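Long-range contact in peruvianin-I (Thevetia peruviana, PDB 6ORM), which is a germin-like protein of the cupin fold with proteolytic activity, classed as a cysteine peptidase of plant latex: residues Asn90-Ile104 with Asn144-Gly158. Residues are numbered along the deposited sequence; the frame is centred on the assembly and turned at random.
Sequences NPRASSLVMATEGEI and NATFYASLNSQNPGG. With NAG (2-acetamido-2-deoxy-beta-D-glucopyranose), chain E.
The Arg92 guanidinium carries the carbonyl oxygen of Pro156 over one face, offset toward the rim, while Asn155 O and a water lie along its edge. NH2 donates to Asn155 O at 2.8 Å, the oxygen standing 20° out of the guanidinium plane; NE adds a weak bond to this oxygen and a shorter one to the water, which donates to Ser153 OG, itself hydrogen-bonded to Asp3. The bend at chi3 (-61°) folds the group back over the 155-157 backbone, and NH1 goes to Asp9 of a neighbouring subunit in a salt bridge. An alanine in place of Arg92 is likely to leave Asn155 O without these donors and that aspartate without its mate. The Asn90 amide lies nearly coplanar with its bond from ND2 to Gly157 O (3.2 Å), while Leu151 CD2 packs on CG. At the Tyr148 ring, Thr100 OG1 and Met98 O sit at the edge; Phe42 meets this ring edge-to-face. Phe147 is touched obliquely by Val97 CG1 at CD2 and by Ile104 CD1 at CD1. Strands 95-101 and 145-151 are antiparallel neighbours in a sheet of the cupin beta-barrel, joined by near-straight backbone bonds in the pairs Leu96-Ser150 and Met98-Tyr148. A classic beta bulge then sets Thr100 and Glu101 opposite Thr146, whose O accepts from both backbone nitrogens, at 2.9 Å from Thr100 N and 3.2 Å from Glu101 N. With CG anti to the backbone N (chi1 161°), the extended Glu101 chain runs obliquely across Thr146, and its OE1 accepts a hydrogen bond from Thr146 OG1 at 2.9 Å, met from above the carboxylate plane. A water links OE1 to Asn144 ND2, the nitrogen bonded covalently to NAG C1, one residue before strand 145-151 begins.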
loop_
_atom_site.group_PDB
_atom_site.type_symbol
_atom_site.label_atom_id
_atom_site.label_comp_id
_atom_site.label_asym_id
_atom_site.label_seq_id
_atom_site.Cartn_x
_atom_site.Cartn_y
_atom_site.Cartn_z
ATOM N N ASN A 90 13.177 1.456 -14.877
ATOM C CA ASN A 90 11.932 2.120 -14.512
ATOM C C ASN A 90 11.853 2.117 -12.992
ATOM O O ASN A 90 11.412 1.123 -12.395
ATOM C CB ASN A 90 10.720 1.413 -15.126
ATOM C CG ASN A 90 10.751 1.424 -16.641
ATOM O OD1 ASN A 90 10.913 0.382 -17.277
ATOM N ND2 ASN A 90 10.599 2.606 -17.230
ATOM N N PRO A 91 12.278 3.189 -12.322
ATOM C CA PRO A 91 12.514 3.107 -10.870
ATOM C C PRO A 91 11.306 2.713 -10.032
ATOM O O PRO A 91 11.487 2.082 -8.983
ATOM C CB PRO A 91 12.998 4.522 -10.520
ATOM C CG PRO A 91 13.580 5.043 -11.794
ATOM C CD PRO A 91 12.731 4.471 -12.888
ATOM N N ARG A 92 10.081 3.054 -10.437
ATOM C CA ARG A 92 8.943 2.924 -9.533
ATOM C C ARG A 92 7.823 2.046 -10.085
ATOM O O ARG A 92 6.674 2.184 -9.653
ATOM C CB ARG A 92 8.400 4.308 -9.172
ATOM C CG ARG A 92 9.423 5.200 -8.479
ATOM C CD ARG A 92 8.858 6.572 -8.129
ATOM N NE ARG A 92 8.425 7.313 -9.312
ATOM C CZ ARG A 92 9.211 8.115 -10.024
ATOM N NH1 ARG A 92 10.482 8.286 -9.681
ATOM N NH2 ARG A 92 8.726 8.746 -11.085
ATOM N N ALA A 93 8.118 1.138 -11.014
ATOM C CA ALA A 93 7.062 0.268 -11.519
ATOM C C ALA A 93 7.658 -0.959 -12.191
ATOM O O ALA A 93 8.776 -0.920 -12.712
ATOM C CB ALA A 93 6.150 1.005 -12.505
ATOM N N SER A 94 6.892 -2.048 -12.167
ATOM C CA SER A 94 7.118 -3.155 -13.080
ATOM C C SER A 94 6.828 -2.705 -14.508
ATOM O O SER A 94 6.089 -1.745 -14.743
ATOM C CB SER A 94 6.222 -4.345 -12.729
ATOM O OG SER A 94 6.369 -4.736 -11.377
ATOM N N SER A 95 7.408 -3.417 -15.471
ATOM C CA SER A 95 7.145 -3.159 -16.881
ATOM C C SER A 95 6.811 -4.472 -17.569
ATOM O O SER A 95 7.622 -5.404 -17.560
ATOM C CB SER A 95 8.343 -2.487 -17.557
ATOM O OG SER A 95 8.056 -2.209 -18.917
ATOM N N LEU A 96 5.625 -4.539 -18.166
ATOM C CA LEU A 96 5.189 -5.684 -18.955
ATOM C C LEU A 96 5.265 -5.282 -20.425
ATOM O O LEU A 96 4.473 -4.456 -20.893
ATOM C CB LEU A 96 3.778 -6.112 -18.556
ATOM C CG LEU A 96 3.183 -7.360 -19.213
ATOM C CD1 LEU A 96 4.134 -8.545 -19.109
ATOM C CD2 LEU A 96 1.843 -7.694 -18.576
ATOM N N VAL A 97 6.221 -5.862 -21.140
ATOM C CA VAL A 97 6.497 -5.501 -22.526
ATOM C C VAL A 97 5.711 -6.423 -23.448
ATOM O O VAL A 97 5.712 -7.644 -23.262
ATOM C CB VAL A 97 8.004 -5.594 -22.824
ATOM C CG1 VAL A 97 8.266 -5.443 -24.315
ATOM C CG2 VAL A 97 8.767 -4.547 -22.035
ATOM N N MET A 98 5.021 -5.842 -24.431
ATOM C CA MET A 98 4.419 -6.615 -25.512
ATOM C C MET A 98 5.033 -6.187 -26.835
ATOM O O MET A 98 4.903 -5.025 -27.236
ATOM C CB MET A 98 2.900 -6.450 -25.576
ATOM C CG MET A 98 2.302 -7.289 -26.707
ATOM S SD MET A 98 0.506 -7.435 -26.720
ATOM C CE MET A 98 0.029 -5.745 -27.073
ATOM N N ALA A 99 5.680 -7.128 -27.517
ATOM C CA ALA A 99 6.185 -6.888 -28.860
ATOM C C ALA A 99 5.044 -6.986 -29.864
ATOM O O ALA A 99 4.212 -7.894 -29.790
ATOM C CB ALA A 99 7.281 -7.896 -29.209
ATOM N N THR A 100 4.992 -6.029 -30.790
ATOM C CA THR A 100 3.949 -6.001 -31.810
ATOM C C THR A 100 4.465 -5.944 -33.242
ATOM O O THR A 100 3.708 -6.291 -34.157
ATOM C CB THR A 100 3.001 -4.813 -31.581
ATOM O OG1 THR A 100 3.747 -3.590 -31.618
ATOM C CG2 THR A 100 2.308 -4.938 -30.228
ATOM N N GLU A 101 5.707 -5.525 -33.473
ATOM C CA GLU A 101 6.255 -5.456 -34.821
ATOM C C GLU A 101 7.751 -5.723 -34.753
ATOM O O GLU A 101 8.428 -5.251 -33.838
ATOM C CB GLU A 101 5.977 -4.091 -35.462
ATOM C CG GLU A 101 6.872 -3.744 -36.640
ATOM C CD GLU A 101 6.831 -2.265 -36.982
ATOM O OE1 GLU A 101 7.640 -1.496 -36.409
ATOM O OE2 GLU A 101 5.987 -1.875 -37.820
ATOM N N GLY A 102 8.259 -6.488 -35.719
ATOM C CA GLY A 102 9.678 -6.773 -35.749
ATOM C C GLY A 102 10.066 -7.789 -34.688
ATOM O O GLY A 102 9.240 -8.544 -34.166
ATOM N N GLU A 103 11.357 -7.800 -34.365
ATOM C CA GLU A 103 11.917 -8.748 -33.413
ATOM C C GLU A 103 12.975 -8.065 -32.564
ATOM O O GLU A 103 13.798 -7.301 -33.077
ATOM C CB GLU A 103 12.538 -9.968 -34.100
ATOM C CG GLU A 103 11.559 -10.822 -34.865
ATOM C CD GLU A 103 12.211 -12.072 -35.411
ATOM O OE1 GLU A 103 13.360 -12.365 -35.014
ATOM O OE2 GLU A 103 11.574 -12.757 -36.238
ATOM N N ILE A 104 12.950 -8.346 -31.262
ATOM C CA ILE A 104 13.812 -7.669 -30.306
ATOM C C ILE A 104 14.461 -8.685 -29.378
ATOM O O ILE A 104 13.916 -9.763 -29.120
ATOM C CB ILE A 104 13.040 -6.624 -29.473
ATOM C CG1 ILE A 104 11.821 -7.272 -28.810
ATOM C CG2 ILE A 104 12.630 -5.449 -30.329
ATOM C CD1 ILE A 104 10.997 -6.324 -27.966
ATOM N N ASN A 144 11.689 -1.612 -38.542
ATOM C CA ASN A 144 11.451 -1.097 -37.204
ATOM C C ASN A 144 10.897 -2.183 -36.294
ATOM O O ASN A 144 10.134 -3.053 -36.722
ATOM C CB ASN A 144 10.454 0.061 -37.226
ATOM C CG ASN A 144 10.989 1.301 -37.907
ATOM O OD1 ASN A 144 12.190 1.452 -38.131
ATOM N ND2 ASN A 144 10.073 2.204 -38.243
ATOM N N ALA A 145 11.266 -2.105 -35.023
ATOM C CA ALA A 145 10.668 -2.914 -33.973
ATOM C C ALA A 145 9.775 -2.021 -33.124
ATOM O O ALA A 145 10.176 -0.912 -32.753
ATOM C CB ALA A 145 11.740 -3.580 -33.112
ATOM N N THR A 146 8.568 -2.492 -32.827
ATOM C CA THR A 146 7.635 -1.771 -31.972
ATOM C C THR A 146 7.228 -2.659 -30.807
ATOM O O THR A 146 6.904 -3.835 -31.002
ATOM C CB THR A 146 6.392 -1.328 -32.753
ATOM O OG1 THR A 146 6.784 -0.495 -33.852
ATOM C CG2 THR A 146 5.437 -0.551 -31.851
ATOM N N PHE A 147 7.263 -2.101 -29.599
ATOM C CA PHE A 147 6.724 -2.784 -28.436
ATOM C C PHE A 147 6.096 -1.768 -27.495
ATOM O O PHE A 147 6.454 -0.588 -27.497
ATOM C CB PHE A 147 7.788 -3.622 -27.706
ATOM C CG PHE A 147 8.978 -2.839 -27.222
ATOM C CD1 PHE A 147 10.040 -2.573 -28.069
ATOM C CD2 PHE A 147 9.051 -2.406 -25.907
ATOM C CE1 PHE A 147 11.141 -1.871 -27.621
ATOM C CE2 PHE A 147 10.151 -1.704 -25.453
ATOM C CZ PHE A 147 11.202 -1.441 -26.311
ATOM N N TYR A 148 5.142 -2.245 -26.701
ATOM C CA TYR A 148 4.437 -1.430 -25.725
ATOM C C TYR A 148 4.784 -1.913 -24.327
ATOM O O TYR A 148 4.753 -3.118 -24.056
ATOM C CB TYR A 148 2.925 -1.496 -25.950
ATOM C CG TYR A 148 2.500 -0.889 -27.261
ATOM C CD1 TYR A 148 2.618 -1.599 -28.448
ATOM C CD2 TYR A 148 1.998 0.404 -27.317
ATOM C CE1 TYR A 148 2.240 -1.043 -29.651
ATOM C CE2 TYR A 148 1.615 0.969 -28.515
ATOM C CZ TYR A 148 1.738 0.240 -29.678
ATOM O OH TYR A 148 1.360 0.797 -30.877
ATOM N N ALA A 149 5.121 -0.976 -23.450
ATOM C CA ALA A 149 5.408 -1.271 -22.055
ATOM C C ALA A 149 4.225 -0.831 -21.202
ATOM O O ALA A 149 3.879 0.355 -21.182
ATOM C CB ALA A 149 6.691 -0.572 -21.603
ATOM N N SER A 150 3.594 -1.787 -20.524
ATOM C CA SER A 150 2.579 -1.490 -19.521
ATOM C C SER A 150 3.247 -1.463 -18.153
ATOM O O SER A 150 3.950 -2.409 -17.786
ATOM C CB SER A 150 1.459 -2.531 -19.551
ATOM O OG SER A 150 0.744 -2.490 -20.776
ATOM N N LEU A 151 3.050 -0.372 -17.413
ATOM C CA LEU A 151 3.690 -0.189 -16.117
ATOM C C LEU A 151 2.649 0.145 -15.058
ATOM O O LEU A 151 1.698 0.888 -15.321
ATOM C CB LEU A 151 4.759 0.912 -16.184
ATOM C CG LEU A 151 5.855 0.695 -17.233
ATOM C CD1 LEU A 151 5.627 1.576 -18.459
ATOM C CD2 LEU A 151 7.241 0.927 -16.644
ATOM N N ASN A 152 2.838 -0.403 -13.856
ATOM C CA ASN A 152 1.878 -0.218 -12.767
ATOM C C ASN A 152 2.218 1.023 -11.936
ATOM O O ASN A 152 2.415 0.976 -10.722
ATOM C CB ASN A 152 1.805 -1.473 -11.903
ATOM C CG ASN A 152 3.136 -1.835 -11.272
ATOM O OD1 ASN A 152 4.200 -1.599 -11.847
ATOM N ND2 ASN A 152 3.080 -2.415 -10.078
ATOM N N SER A 153 2.290 2.153 -12.632
ATOM C CA SER A 153 2.361 3.457 -11.988
ATOM C C SER A 153 1.898 4.496 -12.994
ATOM O O SER A 153 2.090 4.332 -14.200
ATOM C CB SER A 153 3.774 3.782 -11.492
ATOM O OG SER A 153 3.831 5.091 -10.948
ATOM N N GLN A 154 1.288 5.568 -12.487
ATOM C CA GLN A 154 0.953 6.686 -13.360
ATOM C C GLN A 154 2.181 7.466 -13.804
ATOM O O GLN A 154 2.082 8.265 -14.741
ATOM C CB GLN A 154 -0.030 7.629 -12.666
ATOM C CG GLN A 154 0.601 8.481 -11.588
ATOM C CD GLN A 154 -0.387 9.432 -10.950
ATOM O OE1 GLN A 154 -1.407 9.013 -10.400
ATOM N NE2 GLN A 154 -0.090 10.722 -11.022
ATOM N N ASN A 155 3.326 7.257 -13.164
ATOM C CA ASN A 155 4.554 7.968 -13.487
ATOM C C ASN A 155 5.738 7.111 -13.054
ATOM O O ASN A 155 6.407 7.424 -12.061
ATOM C CB ASN A 155 4.586 9.338 -12.804
ATOM C CG ASN A 155 5.751 10.196 -13.266
ATOM O OD1 ASN A 155 6.238 10.049 -14.386
ATOM N ND2 ASN A 155 6.208 11.093 -12.400
ATOM N N PRO A 156 6.024 6.027 -13.780
ATOM C CA PRO A 156 7.068 5.089 -13.330
ATOM C C PRO A 156 8.449 5.709 -13.260
ATOM O O PRO A 156 9.285 5.249 -12.474
ATOM C CB PRO A 156 7.015 3.968 -14.380
ATOM C CG PRO A 156 5.739 4.186 -15.151
ATOM C CD PRO A 156 5.447 5.643 -15.079
ATOM N N GLY A 157 8.719 6.729 -14.068
ATOM C CA GLY A 157 10.062 7.254 -14.196
ATOM C C GLY A 157 10.906 6.419 -15.138
ATOM O O GLY A 157 10.638 5.235 -15.343
ATOM N N GLY A 158 11.925 7.040 -15.724
ATOM C CA GLY A 158 12.822 6.362 -16.636
ATOM C C GLY A 158 14.213 6.943 -16.515
ATOM O O GLY A 158 14.373 8.166 -16.460
HETATM C C1 NAG E . 10.317 3.464 -38.893
HETATM C C2 NAG E . 10.015 3.385 -40.385
HETATM C C3 NAG E . 10.182 4.761 -41.035
HETATM C C4 NAG E . 9.330 5.793 -40.305
HETATM C C5 NAG E . 9.647 5.772 -38.809
HETATM C C6 NAG E . 8.718 6.644 -37.996
HETATM C C7 NAG E . 10.324 1.303 -41.636
HETATM C C8 NAG E . 11.306 0.365 -42.269
HETATM N N2 NAG E . 10.840 2.385 -41.045
HETATM O O3 NAG E . 9.817 4.715 -42.412
HETATM O O4 NAG E . 9.594 7.090 -40.836
HETATM O O5 NAG E . 9.486 4.444 -38.290
HETATM O O6 NAG E . 7.409 6.091 -37.954
HETATM O O7 NAG E . 9.115 1.092 -41.659
HETATM O O HOH W 1 5.747 6.674 -9.175
HETATM O O HOH W 2 5.699 -3.606 -9.028
HETATM O O HOH W 3 7.442 1.449 -37.556
#